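Local coordinates for protein importin subunit beta-1 (Saccharomyces cerevisiae, PDB 5OWU) that carries proteins into the nucleus in partnership with importin alpha, which recognises the classical nuclear localization signal of the cargo, at residues D829-T834 / R849-Q854; Q781-V786 / G804-I809; A797-A802 / Q838-A843. All coordinates share one frame; numbering follows the deposited sequence.

Interaction 1 of 3, residues D829-T834 / R849-Q854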
ATOM      1  N   ASP A 829      -2.314  10.797 -29.936  1.00 53.11           N
ATOM      2  CA  ASP A 829      -2.170  11.559 -28.700  1.00 51.19           C
ATOM      3  C   ASP A 829      -1.243  10.855 -27.718  1.00 51.19           C
ATOM      4  O   ASP A 829      -0.435  11.505 -27.048  1.00 41.85           O
ATOM      5  CB  ASP A 829      -3.543  11.788 -28.068  1.00 56.23           C
ATOM      6  CG  ASP A 829      -4.443  12.662 -28.925  1.00 67.04           C
ATOM      7  OD1 ASP A 829      -3.926  13.326 -29.850  1.00 66.98           O
ATOM      8  OD2 ASP A 829      -5.666  12.692 -28.668  1.00 69.48           O
ATOM      9  N   TYR A 830      -1.347   9.527 -27.610  1.00 39.66           N
ATOM     10  CA  TYR A 830      -0.486   8.794 -26.687  1.00 46.07           C
ATOM     11  C   TYR A 830       0.974   8.874 -27.116  1.00 41.82           C
ATOM     12  O   TYR A 830       1.862   9.122 -26.288  1.00 48.11           O
ATOM     13  CB  TYR A 830      -0.937   7.336 -26.596  1.00 44.61           C
ATOM     14  CG  TYR A 830      -0.102   6.508 -25.648  1.00 38.20           C
ATOM     15  CD1 TYR A 830       0.055   6.889 -24.324  1.00 49.12           C
ATOM     16  CD2 TYR A 830       0.519   5.340 -26.073  1.00 38.99           C
ATOM     17  CE1 TYR A 830       0.811   6.142 -23.453  1.00 43.85           C
ATOM     18  CE2 TYR A 830       1.279   4.584 -25.207  1.00 36.83           C
ATOM     19  CZ  TYR A 830       1.419   4.989 -23.897  1.00 43.62           C
ATOM     20  OH  TYR A 830       2.169   4.246 -23.025  1.00 39.11           O
ATOM     21  N   ILE A 831       1.240   8.670 -28.406  1.00 35.45           N
ATOM     22  CA  ILE A 831       2.595   8.827 -28.922  1.00 41.93           C
ATOM     23  C   ILE A 831       3.134  10.205 -28.572  1.00 53.69           C
ATOM     24  O   ILE A 831       4.290  10.350 -28.160  1.00 44.28           O
ATOM     25  CB  ILE A 831       2.618   8.579 -30.443  1.00 47.27           C
ATOM     26  CG1 ILE A 831       2.273   7.114 -30.739  1.00 37.68           C
ATOM     27  CG2 ILE A 831       3.985   8.940 -31.028  1.00 47.75           C
ATOM     28  CD1 ILE A 831       2.113   6.788 -32.216  1.00 42.80           C
ATOM     29  N   LYS A 832       2.304  11.238 -28.717  1.00 52.88           N
ATOM     30  CA  LYS A 832       2.783  12.600 -28.494  1.00 54.33           C
ATOM     31  C   LYS A 832       3.028  12.877 -27.014  1.00 52.56           C
ATOM     32  O   LYS A 832       4.027  13.511 -26.656  1.00 47.06           O
ATOM     33  CB  LYS A 832       1.787  13.593 -29.091  1.00 56.49           C
ATOM     34  CG  LYS A 832       1.926  13.708 -30.607  1.00 63.62           C
ATOM     35  CD  LYS A 832       0.593  13.756 -31.344  1.00 75.97           C
ATOM     36  CE  LYS A 832       0.117  15.184 -31.570  1.00 73.42           C
ATOM     37  NZ  LYS A 832      -0.998  15.238 -32.556  1.00 81.04           N
ATOM     38  N   ARG A 833       2.138  12.404 -26.135  1.00 47.82           N
ATOM     39  CA  ARG A 833       2.367  12.559 -24.702  1.00 58.84           C
ATOM     40  C   ARG A 833       3.640  11.844 -24.273  1.00 58.29           C
ATOM     41  O   ARG A 833       4.397  12.354 -23.440  1.00 55.07           O
ATOM     42  CB  ARG A 833       1.176  12.024 -23.905  1.00 60.97           C
ATOM     43  CG  ARG A 833      -0.143  12.728 -24.174  1.00 67.15           C
ATOM     44  CD  ARG A 833      -1.110  12.584 -23.004  1.00 73.89           C
ATOM     45  NE  ARG A 833      -1.112  11.238 -22.430  1.00 71.36           N
ATOM     46  CZ  ARG A 833      -1.917  10.247 -22.810  1.00 77.12           C
ATOM     47  NH1 ARG A 833      -2.804  10.424 -23.782  1.00 73.78           N
ATOM     48  NH2 ARG A 833      -1.831   9.063 -22.214  1.00 79.26           N
ATOM     49  N   THR A 834       3.885  10.652 -24.821  1.00 58.37           N
ATOM     50  CA  THR A 834       5.086   9.909 -24.458  1.00 61.17           C
ATOM     51  C   THR A 834       6.337  10.568 -25.025  1.00 50.62           C
ATOM     52  O   THR A 834       7.397  10.536 -24.392  1.00 52.88           O
ATOM     53  CB  THR A 834       4.977   8.464 -24.947  1.00 49.40           C
ATOM     54  OG1 THR A 834       3.799   7.858 -24.398  1.00 50.77           O
ATOM     55  CG2 THR A 834       6.193   7.657 -24.522  1.00 51.87           C
ATOM     56  N   ARG A 849       9.525   8.494 -30.702  1.00 66.56           N
ATOM     57  CA  ARG A 849       9.849   8.997 -32.034  1.00 65.95           C
ATOM     58  C   ARG A 849       9.757   7.882 -33.067  1.00 60.99           C
ATOM     59  O   ARG A 849       9.119   8.044 -34.114  1.00 50.32           O
ATOM     60  CB  ARG A 849      11.245   9.627 -32.029  1.00 74.66           C
ATOM     61  CG  ARG A 849      11.814   9.991 -33.402  1.00 84.92           C
ATOM     62  CD  ARG A 849      11.042  11.116 -34.076  1.00 97.46           C
ATOM     63  NE  ARG A 849      11.874  11.825 -35.048  1.00111.30           N
ATOM     64  CZ  ARG A 849      11.499  12.915 -35.713  1.00114.79           C
ATOM     65  NH1 ARG A 849      10.294  13.438 -35.524  1.00113.23           N
ATOM     66  NH2 ARG A 849      12.334  13.486 -36.573  1.00112.12           N
ATOM     67  N   TRP A 850      10.390   6.737 -32.786  1.00 48.92           N
ATOM     68  CA  TRP A 850      10.270   5.581 -33.673  1.00 49.97           C
ATOM     69  C   TRP A 850       8.804   5.249 -33.940  1.00 45.78           C
ATOM     70  O   TRP A 850       8.388   5.056 -35.094  1.00 53.27           O
ATOM     71  CB  TRP A 850      11.019   4.397 -33.051  1.00 49.91           C
ATOM     72  CG  TRP A 850      10.632   3.025 -33.548  1.00 54.53           C
ATOM     73  CD1 TRP A 850       9.962   2.063 -32.844  1.00 44.24           C
ATOM     74  CD2 TRP A 850      10.911   2.458 -34.835  1.00 52.95           C
ATOM     75  NE1 TRP A 850       9.797   0.936 -33.617  1.00 47.32           N
ATOM     76  CE2 TRP A 850      10.370   1.151 -34.842  1.00 57.23           C
ATOM     77  CE3 TRP A 850      11.559   2.925 -35.983  1.00 59.25           C
ATOM     78  CZ2 TRP A 850      10.457   0.312 -35.954  1.00 48.29           C
ATOM     79  CZ3 TRP A 850      11.644   2.088 -37.085  1.00 49.79           C
ATOM     80  CH2 TRP A 850      11.096   0.798 -37.061  1.00 55.80           C
ATOM     81  N   ALA A 851       7.993   5.219 -32.880  1.00 46.78           N
ATOM     82  CA  ALA A 851       6.574   4.911 -33.027  1.00 52.15           C
ATOM     83  C   ALA A 851       5.862   5.941 -33.894  1.00 48.13           C
ATOM     84  O   ALA A 851       4.958   5.595 -34.663  1.00 45.42           O
ATOM     85  CB  ALA A 851       5.911   4.838 -31.653  1.00 45.91           C
ATOM     86  N   ARG A 852       6.239   7.215 -33.768  1.00 52.39           N
ATOM     87  CA  ARG A 852       5.613   8.266 -34.567  1.00 49.92           C
ATOM     88  C   ARG A 852       5.960   8.105 -36.041  1.00 43.97           C
ATOM     89  O   ARG A 852       5.085   8.188 -36.912  1.00 45.47           O
ATOM     90  CB  ARG A 852       6.055   9.639 -34.051  1.00 54.95           C
ATOM     91  CG  ARG A 852       5.414  10.821 -34.758  1.00 55.21           C
ATOM     92  CD  ARG A 852       3.902  10.733 -34.716  1.00 61.46           C
ATOM     93  NE  ARG A 852       3.265  11.992 -35.081  1.00 78.30           N
ATOM     94  CZ  ARG A 852       1.955  12.139 -35.253  1.00 82.15           C
ATOM     95  NH1 ARG A 852       1.142  11.102 -35.099  1.00 72.08           N
ATOM     96  NH2 ARG A 852       1.457  13.322 -35.582  1.00 83.02           N
ATOM     97  N   GLU A 853       7.240   7.866 -36.336  1.00 54.08           N
ATOM     98  CA  GLU A 853       7.645   7.580 -37.709  1.00 58.38           C
ATOM     99  C   GLU A 853       6.812   6.444 -38.291  1.00 51.95           C
ATOM    100  O   GLU A 853       6.211   6.580 -39.365  1.00 46.73           O
ATOM    101  CB  GLU A 853       9.131   7.226 -37.752  1.00 61.43           C
ATOM    102  CG  GLU A 853      10.052   8.325 -37.247  1.00 76.87           C
ATOM    103  CD  GLU A 853      11.473   7.837 -37.035  1.00 87.24           C
ATOM    104  OE1 GLU A 853      11.834   6.784 -37.602  1.00 90.26           O
ATOM    105  OE2 GLU A 853      12.224   8.505 -36.293  1.00 90.51           O
ATOM    106  N   GLN A 854       6.746   5.315 -37.579  1.00 48.71           N
ATOM    107  CA  GLN A 854       6.050   4.157 -38.134  1.00 54.65           C
ATOM    108  C   GLN A 854       4.552   4.410 -38.266  1.00 50.85           C
ATOM    109  O   GLN A 854       3.931   3.979 -39.242  1.00 50.30           O
ATOM    110  CB  GLN A 854       6.323   2.924 -37.276  1.00 45.31           C
ATOM    111  CG  GLN A 854       7.756   2.443 -37.358  1.00 44.22           C
ATOM    112  CD  GLN A 854       8.167   2.120 -38.784  1.00 49.41           C
ATOM    113  OE1 GLN A 854       7.424   1.476 -39.525  1.00 54.73           O
ATOM    114  NE2 GLN A 854       9.341   2.591 -39.181  1.00 56.69           N
TER
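Ile831 and Arg852 bring together the two antiparallel helices of HEAT repeat 19, 825-836 and 842-860. The short segments run at 151° to each other, with axes 9.4 Å apart at closest approach and the CA atoms of Ile831 and Arg852 only 6.4 Å apart. The apolar part of the contact belongs to Ile831, whose two branches divide the facing helix between them. Its CG2, set anti to the backbone N, rests against Arg852 CB at 3.7 Å, and the two side chains cross at about a right angle. The other branch ends in CD1, which lies 3.9 Å from the backbone O of Ala851 and a little farther from that residue's methyl. Ala851 also packs on Val803 of helix 796-812, so the seam continues into the preceding repeat.

Charged groups lie along the outer edge. Arg852 bends at chi2 (55°) and lies back toward helix 825-836, where it also touches Ile828; its NH1 makes a weak hydrogen bond to Gln855 OE1. The aliphatic part of Lys832 passes over the rim of one guanidinium face, which brings two like charges near each other, a proximity that solvent probably moderates at this exposed edge. Lys832 CD stands 4.3 Å above the guanidinium plane of Arg852, and Lys832 NZ is likewise 4.3 Å from Arg852 NH2.

Interaction 2 of 3, residues Q781-V786 / G804-I809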
ATOM      1  N   GLN A 781      -5.972  -3.089 -28.079  1.00 35.43           N
ATOM      2  CA  GLN A 781      -6.887  -2.883 -26.960  1.00 42.37           C
ATOM      3  C   GLN A 781      -6.115  -2.782 -25.651  1.00 41.24           C
ATOM      4  O   GLN A 781      -6.367  -1.888 -24.827  1.00 40.72           O
ATOM      5  CB  GLN A 781      -7.907  -4.021 -26.887  1.00 38.50           C
ATOM      6  CG  GLN A 781      -8.866  -4.093 -28.068  1.00 63.02           C
ATOM      7  CD  GLN A 781      -9.701  -5.368 -28.062  1.00 72.28           C
ATOM      8  OE1 GLN A 781      -9.859  -6.018 -27.025  1.00 71.12           O
ATOM      9  NE2 GLN A 781     -10.227  -5.736 -29.227  1.00 66.18           N
ATOM     10  N   PHE A 782      -5.156  -3.691 -25.443  1.00 34.15           N
ATOM     11  CA  PHE A 782      -4.334  -3.575 -24.240  1.00 33.05           C
ATOM     12  C   PHE A 782      -3.620  -2.226 -24.192  1.00 34.61           C
ATOM     13  O   PHE A 782      -3.607  -1.548 -23.156  1.00 38.55           O
ATOM     14  CB  PHE A 782      -3.316  -4.707 -24.162  1.00 37.38           C
ATOM     15  CG  PHE A 782      -2.362  -4.547 -23.024  1.00 34.39           C
ATOM     16  CD1 PHE A 782      -2.739  -4.893 -21.736  1.00 37.43           C
ATOM     17  CD2 PHE A 782      -1.106  -4.005 -23.232  1.00 36.37           C
ATOM     18  CE1 PHE A 782      -1.870  -4.723 -20.681  1.00 38.30           C
ATOM     19  CE2 PHE A 782      -0.231  -3.836 -22.180  1.00 36.98           C
ATOM     20  CZ  PHE A 782      -0.615  -4.194 -20.902  1.00 41.55           C
ATOM     21  N   ILE A 783      -3.000  -1.829 -25.304  1.00 37.59           N
ATOM     22  CA  ILE A 783      -2.243  -0.581 -25.318  1.00 36.69           C
ATOM     23  C   ILE A 783      -3.155   0.585 -24.961  1.00 45.65           C
ATOM     24  O   ILE A 783      -2.768   1.488 -24.209  1.00 42.82           O
ATOM     25  CB  ILE A 783      -1.555  -0.388 -26.683  1.00 36.06           C
ATOM     26  CG1 ILE A 783      -0.554  -1.530 -26.927  1.00 34.52           C
ATOM     27  CG2 ILE A 783      -0.849   0.962 -26.734  1.00 37.84           C
ATOM     28  CD1 ILE A 783       0.191  -1.470 -28.256  1.00 28.61           C
ATOM     29  N   ALA A 784      -4.387   0.573 -25.472  1.00 37.91           N
ATOM     30  CA  ALA A 784      -5.356   1.593 -25.090  1.00 41.64           C
ATOM     31  C   ALA A 784      -5.562   1.599 -23.582  1.00 46.03           C
ATOM     32  O   ALA A 784      -5.625   2.668 -22.959  1.00 47.43           O
ATOM     33  CB  ALA A 784      -6.682   1.360 -25.818  1.00 43.31           C
ATOM     34  N   GLN A 785      -5.659   0.413 -22.972  1.00 45.09           N
ATOM     35  CA  GLN A 785      -5.727   0.373 -21.514  1.00 38.59           C
ATOM     36  C   GLN A 785      -4.530   1.080 -20.893  1.00 45.98           C
ATOM     37  O   GLN A 785      -4.674   1.795 -19.893  1.00 41.64           O
ATOM     38  CB  GLN A 785      -5.809  -1.064 -21.010  1.00 40.10           C
ATOM     39  CG  GLN A 785      -7.025  -1.821 -21.487  1.00 41.13           C
ATOM     40  CD  GLN A 785      -7.168  -3.147 -20.786  1.00 43.27           C
ATOM     41  OE1 GLN A 785      -7.124  -3.218 -19.559  1.00 50.24           O
ATOM     42  NE2 GLN A 785      -7.327  -4.209 -21.560  1.00 48.98           N
ATOM     43  N   VAL A 786      -3.338   0.898 -21.468  1.00 39.33           N
ATOM     44  CA  VAL A 786      -2.158   1.582 -20.939  1.00 41.27           C
ATOM     45  C   VAL A 786      -2.342   3.091 -21.035  1.00 50.63           C
ATOM     46  O   VAL A 786      -2.073   3.832 -20.083  1.00 49.47           O
ATOM     47  CB  VAL A 786      -0.885   1.126 -21.677  1.00 45.76           C
ATOM     48  CG1 VAL A 786       0.317   2.024 -21.316  1.00 39.89           C
ATOM     49  CG2 VAL A 786      -0.568  -0.318 -21.345  1.00 42.33           C
ATOM     50  N   GLY A 804       6.727   1.387 -27.781  1.00 33.83           N
ATOM     51  CA  GLY A 804       7.575   0.490 -28.553  1.00 34.31           C
ATOM     52  C   GLY A 804       6.781  -0.562 -29.309  1.00 40.40           C
ATOM     53  O   GLY A 804       7.066  -0.851 -30.472  1.00 38.77           O
ATOM     54  N   LEU A 805       5.779  -1.156 -28.655  1.00 34.49           N
ATOM     55  CA  LEU A 805       4.899  -2.095 -29.342  1.00 34.30           C
ATOM     56  C   LEU A 805       4.224  -1.439 -30.534  1.00 38.68           C
ATOM     57  O   LEU A 805       4.109  -2.048 -31.608  1.00 32.59           O
ATOM     58  CB  LEU A 805       3.835  -2.634 -28.386  1.00 35.93           C
ATOM     59  CG  LEU A 805       4.221  -3.774 -27.450  1.00 34.17           C
ATOM     60  CD1 LEU A 805       3.108  -3.991 -26.438  1.00 36.38           C
ATOM     61  CD2 LEU A 805       4.494  -5.052 -28.238  1.00 31.26           C
ATOM     62  N   ILE A 806       3.745  -0.203 -30.361  1.00 36.06           N
ATOM     63  CA  ILE A 806       3.101   0.485 -31.483  1.00 36.24           C
ATOM     64  C   ILE A 806       4.050   0.519 -32.677  1.00 36.77           C
ATOM     65  O   ILE A 806       3.685   0.157 -33.812  1.00 41.91           O
ATOM     66  CB  ILE A 806       2.653   1.898 -31.065  1.00 48.21           C
ATOM     67  CG1 ILE A 806       1.637   1.815 -29.921  1.00 39.69           C
ATOM     68  CG2 ILE A 806       2.040   2.636 -32.255  1.00 50.26           C
ATOM     69  CD1 ILE A 806       1.201   3.176 -29.362  1.00 44.65           C
ATOM     70  N   GLY A 807       5.303   0.897 -32.422  1.00 37.13           N
ATOM     71  CA  GLY A 807       6.264   1.021 -33.509  1.00 45.87           C
ATOM     72  C   GLY A 807       6.642  -0.311 -34.139  1.00 46.11           C
ATOM     73  O   GLY A 807       6.609  -0.460 -35.365  1.00 39.22           O
ATOM     74  N   ASP A 808       7.025  -1.290 -33.313  1.00 39.40           N
ATOM     75  CA  ASP A 808       7.502  -2.571 -33.835  1.00 38.16           C
ATOM     76  C   ASP A 808       6.403  -3.301 -34.599  1.00 38.08           C
ATOM     77  O   ASP A 808       6.632  -3.827 -35.697  1.00 38.22           O
ATOM     78  CB  ASP A 808       8.017  -3.448 -32.694  1.00 35.40           C
ATOM     79  CG  ASP A 808       9.165  -2.809 -31.926  1.00 45.63           C
ATOM     80  OD1 ASP A 808       9.762  -1.833 -32.429  1.00 43.86           O
ATOM     81  OD2 ASP A 808       9.475  -3.296 -30.816  1.00 44.05           O
ATOM     82  N   ILE A 809       5.198  -3.354 -34.029  1.00 40.15           N
ATOM     83  CA  ILE A 809       4.100  -3.984 -34.749  1.00 42.48           C
ATOM     84  C   ILE A 809       3.881  -3.275 -36.075  1.00 47.97           C
ATOM     85  O   ILE A 809       3.731  -3.922 -37.122  1.00 40.39           O
ATOM     86  CB  ILE A 809       2.826  -4.010 -33.887  1.00 38.06           C
ATOM     87  CG1 ILE A 809       3.038  -4.940 -32.688  1.00 36.02           C
ATOM     88  CG2 ILE A 809       1.625  -4.473 -34.717  1.00 41.35           C
ATOM     89  CD1 ILE A 809       1.921  -4.918 -31.661  1.00 28.42           C
TER
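Ile783 of helix 776-788 is directed toward helix 796-812 and meets Leu805 with CD1 and Ile806 with both CD1 and CG2. The tight part is wholly apolar. Ile783 CD1, at the end of an extended chain (chi2 179°), approaches Leu805 CB to 3.8 Å and Ile806 CG1 to 4.0 Å. Ile783 CG2 bears on the end of the second isoleucine, 4.0 Å from Ile806 CD1. The closest CA atoms, those of Ile783 and Ile806, are 8.2 Å apart, so side chains rather than backbones bridge the helices. All three residues are buried: Trp826 packs on Ile783, Tyr830 on Ile806 and Leu755 on Leu805. Cut back to an alanine, Ile783 would lose both contacting branches and is likely to leave a gap beside Leu805 CB and Ile806 without the contact of CD1 and CG2.

On the looser side, Phe782 and Ile809 lie near the facing segment but make no close contact. Gln781 is exposed and takes no part; Gln785, on the same flank, is partly exposed and hydrogen-bonds Gln732 O. Such isoleucine and leucine packing between the paired helices forms the hydrophobic interior of a HEAT repeat, here repeat 18.

Interaction 3 of 3, residues A797-A802 / Q838-A843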
ATOM      1  N   ALA A 797       8.910   3.052 -17.840  1.00 45.72           N
ATOM      2  CA  ALA A 797       9.193   1.784 -18.513  1.00 49.80           C
ATOM      3  C   ALA A 797       7.947   1.221 -19.187  1.00 44.77           C
ATOM      4  O   ALA A 797       8.029   0.652 -20.286  1.00 38.80           O
ATOM      5  CB  ALA A 797       9.757   0.765 -17.519  1.00 37.81           C
ATOM      6  N   THR A 798       6.787   1.361 -18.539  1.00 37.84           N
ATOM      7  CA  THR A 798       5.538   0.888 -19.127  1.00 47.22           C
ATOM      8  C   THR A 798       5.237   1.622 -20.428  1.00 44.29           C
ATOM      9  O   THR A 798       4.932   1.000 -21.453  1.00 34.94           O
ATOM     10  CB  THR A 798       4.392   1.063 -18.130  1.00 40.19           C
ATOM     11  OG1 THR A 798       4.695   0.345 -16.924  1.00 48.28           O
ATOM     12  CG2 THR A 798       3.064   0.554 -18.710  1.00 41.94           C
ATOM     13  N   SER A 799       5.327   2.953 -20.409  1.00 43.13           N
ATOM     14  CA  SER A 799       5.054   3.715 -21.623  1.00 48.47           C
ATOM     15  C   SER A 799       6.094   3.435 -22.698  1.00 38.47           C
ATOM     16  O   SER A 799       5.761   3.376 -23.889  1.00 40.95           O
ATOM     17  CB  SER A 799       4.994   5.211 -21.310  1.00 46.85           C
ATOM     18  OG  SER A 799       3.666   5.591 -21.001  1.00 37.82           O
ATOM     19  N   ARG A 800       7.359   3.267 -22.306  1.00 40.06           N
ATOM     20  CA  ARG A 800       8.382   2.938 -23.292  1.00 54.48           C
ATOM     21  C   ARG A 800       8.063   1.618 -23.979  1.00 30.75           C
ATOM     22  O   ARG A 800       8.154   1.507 -25.209  1.00 33.65           O
ATOM     23  CB  ARG A 800       9.765   2.871 -22.640  1.00 50.06           C
ATOM     24  CG  ARG A 800      10.875   2.573 -23.646  1.00 54.00           C
ATOM     25  CD  ARG A 800      12.266   2.810 -23.081  1.00 66.33           C
ATOM     26  NE  ARG A 800      12.562   1.959 -21.928  1.00 64.96           N
ATOM     27  CZ  ARG A 800      12.764   2.388 -20.683  1.00 69.15           C
ATOM     28  NH1 ARG A 800      12.715   3.680 -20.387  1.00 68.04           N
ATOM     29  NH2 ARG A 800      13.026   1.512 -19.721  1.00 61.48           N
ATOM     30  N   ALA A 801       7.667   0.609 -23.203  1.00 36.28           N
ATOM     31  CA  ALA A 801       7.349  -0.678 -23.812  1.00 35.77           C
ATOM     32  C   ALA A 801       6.105  -0.587 -24.696  1.00 32.73           C
ATOM     33  O   ALA A 801       6.081  -1.146 -25.797  1.00 36.40           O
ATOM     34  CB  ALA A 801       7.173  -1.737 -22.728  1.00 34.34           C
ATOM     35  N   ALA A 802       5.066   0.119 -24.243  1.00 34.48           N
ATOM     36  CA  ALA A 802       3.817   0.170 -25.005  1.00 37.38           C
ATOM     37  C   ALA A 802       3.984   0.930 -26.319  1.00 37.27           C
ATOM     38  O   ALA A 802       3.557   0.464 -27.389  1.00 33.91           O
ATOM     39  CB  ALA A 802       2.719   0.806 -24.154  1.00 44.14           C
ATOM     40  N   GLN A 838       8.342  15.323 -20.123  1.00102.03           N
ATOM     41  CA  GLN A 838       9.760  15.442 -19.812  1.00104.44           C
ATOM     42  C   GLN A 838      10.185  14.636 -18.591  1.00101.96           C
ATOM     43  O   GLN A 838      11.387  14.422 -18.403  1.00110.79           O
ATOM     44  CB  GLN A 838      10.140  16.916 -19.615  1.00115.53           C
ATOM     45  CG  GLN A 838      11.622  17.151 -19.300  1.00119.27           C
ATOM     46  CD  GLN A 838      12.559  16.285 -20.133  1.00122.01           C
ATOM     47  OE1 GLN A 838      12.283  15.987 -21.297  1.00122.67           O
ATOM     48  NE2 GLN A 838      13.668  15.866 -19.532  1.00117.68           N
ATOM     49  N   LEU A 839       9.249  14.180 -17.758  1.00 74.35           N
ATOM     50  CA  LEU A 839       9.624  13.201 -16.746  1.00 83.11           C
ATOM     51  C   LEU A 839       9.884  11.825 -17.346  1.00 83.18           C
ATOM     52  O   LEU A 839      10.458  10.968 -16.665  1.00 76.18           O
ATOM     53  CB  LEU A 839       8.545  13.107 -15.668  1.00 88.52           C
ATOM     54  CG  LEU A 839       8.424  14.361 -14.799  1.00 91.05           C
ATOM     55  CD1 LEU A 839       7.090  15.041 -15.041  1.00 95.50           C
ATOM     56  CD2 LEU A 839       8.608  14.029 -13.325  1.00 89.07           C
ATOM     57  N   PHE A 840       9.473  11.594 -18.592  1.00 72.95           N
ATOM     58  CA  PHE A 840       9.890  10.399 -19.308  1.00 70.08           C
ATOM     59  C   PHE A 840      11.357  10.511 -19.697  1.00 69.42           C
ATOM     60  O   PHE A 840      11.829  11.578 -20.100  1.00 75.75           O
ATOM     61  CB  PHE A 840       9.037  10.196 -20.562  1.00 65.75           C
ATOM     62  CG  PHE A 840       7.604   9.858 -20.275  1.00 54.80           C
ATOM     63  CD1 PHE A 840       7.282   8.883 -19.347  1.00 52.44           C
ATOM     64  CD2 PHE A 840       6.579  10.522 -20.926  1.00 64.00           C
ATOM     65  CE1 PHE A 840       5.965   8.567 -19.078  1.00 50.51           C
ATOM     66  CE2 PHE A 840       5.257  10.216 -20.659  1.00 64.64           C
ATOM     67  CZ  PHE A 840       4.951   9.236 -19.733  1.00 61.95           C
ATOM     68  N   SER A 841      12.079   9.402 -19.574  1.00 58.19           N
ATOM     69  CA  SER A 841      13.485   9.380 -19.930  1.00 58.59           C
ATOM     70  C   SER A 841      13.658   9.632 -21.426  1.00 62.48           C
ATOM     71  O   SER A 841      12.696   9.690 -22.195  1.00 61.58           O
ATOM     72  CB  SER A 841      14.109   8.041 -19.548  1.00 61.14           C
ATOM     73  OG  SER A 841      13.543   6.990 -20.312  1.00 58.35           O
ATOM     74  N   GLN A 842      14.919   9.773 -21.839  1.00 76.21           N
ATOM     75  CA  GLN A 842      15.204  10.017 -23.245  1.00 72.47           C
ATOM     76  C   GLN A 842      15.078   8.749 -24.075  1.00 70.88           C
ATOM     77  O   GLN A 842      14.770   8.829 -25.267  1.00 65.78           O
ATOM     78  CB  GLN A 842      16.604  10.610 -23.412  1.00 80.64           C
ATOM     79  CG  GLN A 842      16.783  11.391 -24.708  1.00 80.43           C
ATOM     80  CD  GLN A 842      15.977  12.680 -24.730  1.00 85.93           C
ATOM     81  OE1 GLN A 842      15.730  13.288 -23.688  1.00 91.59           O
ATOM     82  NE2 GLN A 842      15.561  13.100 -25.919  1.00 87.10           N
ATOM     83  N   ALA A 843      15.316   7.578 -23.480  1.00 56.61           N
ATOM     84  CA  ALA A 843      15.076   6.334 -24.204  1.00 63.98           C
ATOM     85  C   ALA A 843      13.598   6.193 -24.546  1.00 54.56           C
ATOM     86  O   ALA A 843      13.243   5.800 -25.665  1.00 56.13           O
ATOM     87  CB  ALA A 843      15.559   5.140 -23.381  1.00 60.35           C
TER
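A turn of helix 796-812 faces the end of the link 837-841 and the first turn of helix 842-860, with the CA atoms of Arg800 and Ala843 7.6 Å apart and those of Ser799 and Phe840 8.6 Å apart. Ser799 and Phe840 make the inner part of the contact. The far end of the phenyl ring comes up to the serine, Phe840 CE1 lying 4.1 Å from Ser799 CB and Phe840 CZ the same distance from Ser799 OG. This hydroxyl, on a buried residue, is hydrogen-bonded to Tyr793 O and also to Tyr830, so the ring packs beside a polar atom that already has its partners.

The outer part is carried by Arg800. With CG anti to the backbone N (chi1 -178°) its chain runs out from the helix and then bends at chi3 (61°), folding the guanidinium back so that the CA of Ala797 lies near the rim of one face. At the bend, Arg800 CD packs 4.0 Å from Ala843 CB and 3.9 Å from the carbonyl carbon of Ala843. Ser841 OG sits at the guanidinium edge, near its plane and 3.4 Å from Arg800 NH1. The firmer partner of both is Asp796: its OD2 forms a salt bridge with Arg800 NH1 and a hydrogen bond with Ser841 OG. Thr844 OG1 hydrogen-bonds both of them as well, so one small polar cluster draws the starts of two helices together. Ser841 is the N-cap of helix 842-860, its side chain capping a backbone N in the first turn, a classic serine N-cap at the junction of HEAT repeats 18 and 19.

The three contacts occupy one compact corner of the C-terminal end of the HEAT solenoid, about 11 to 13 Å apart, centre to centre. Interaction 2 pairs the helices of repeat 18, interaction 1 those of repeat 19, and interaction 3 joins one repeat to the next. Helix 796-812 serves interactions 2 and 3, helix 842-860 interactions 1 and 3. Hydrogen bonds tie them: Trp850 NE1 to Asp808 OD1 at 3.0 Å links interactions 1 and 2, and the pair Tyr830 OH and Ser799 OG, 2.9 Å apart, links 1 and 3. Between interactions 2 and 3 the join is apolar, with Val786 CG1 3.9 Å from Ala802 CB.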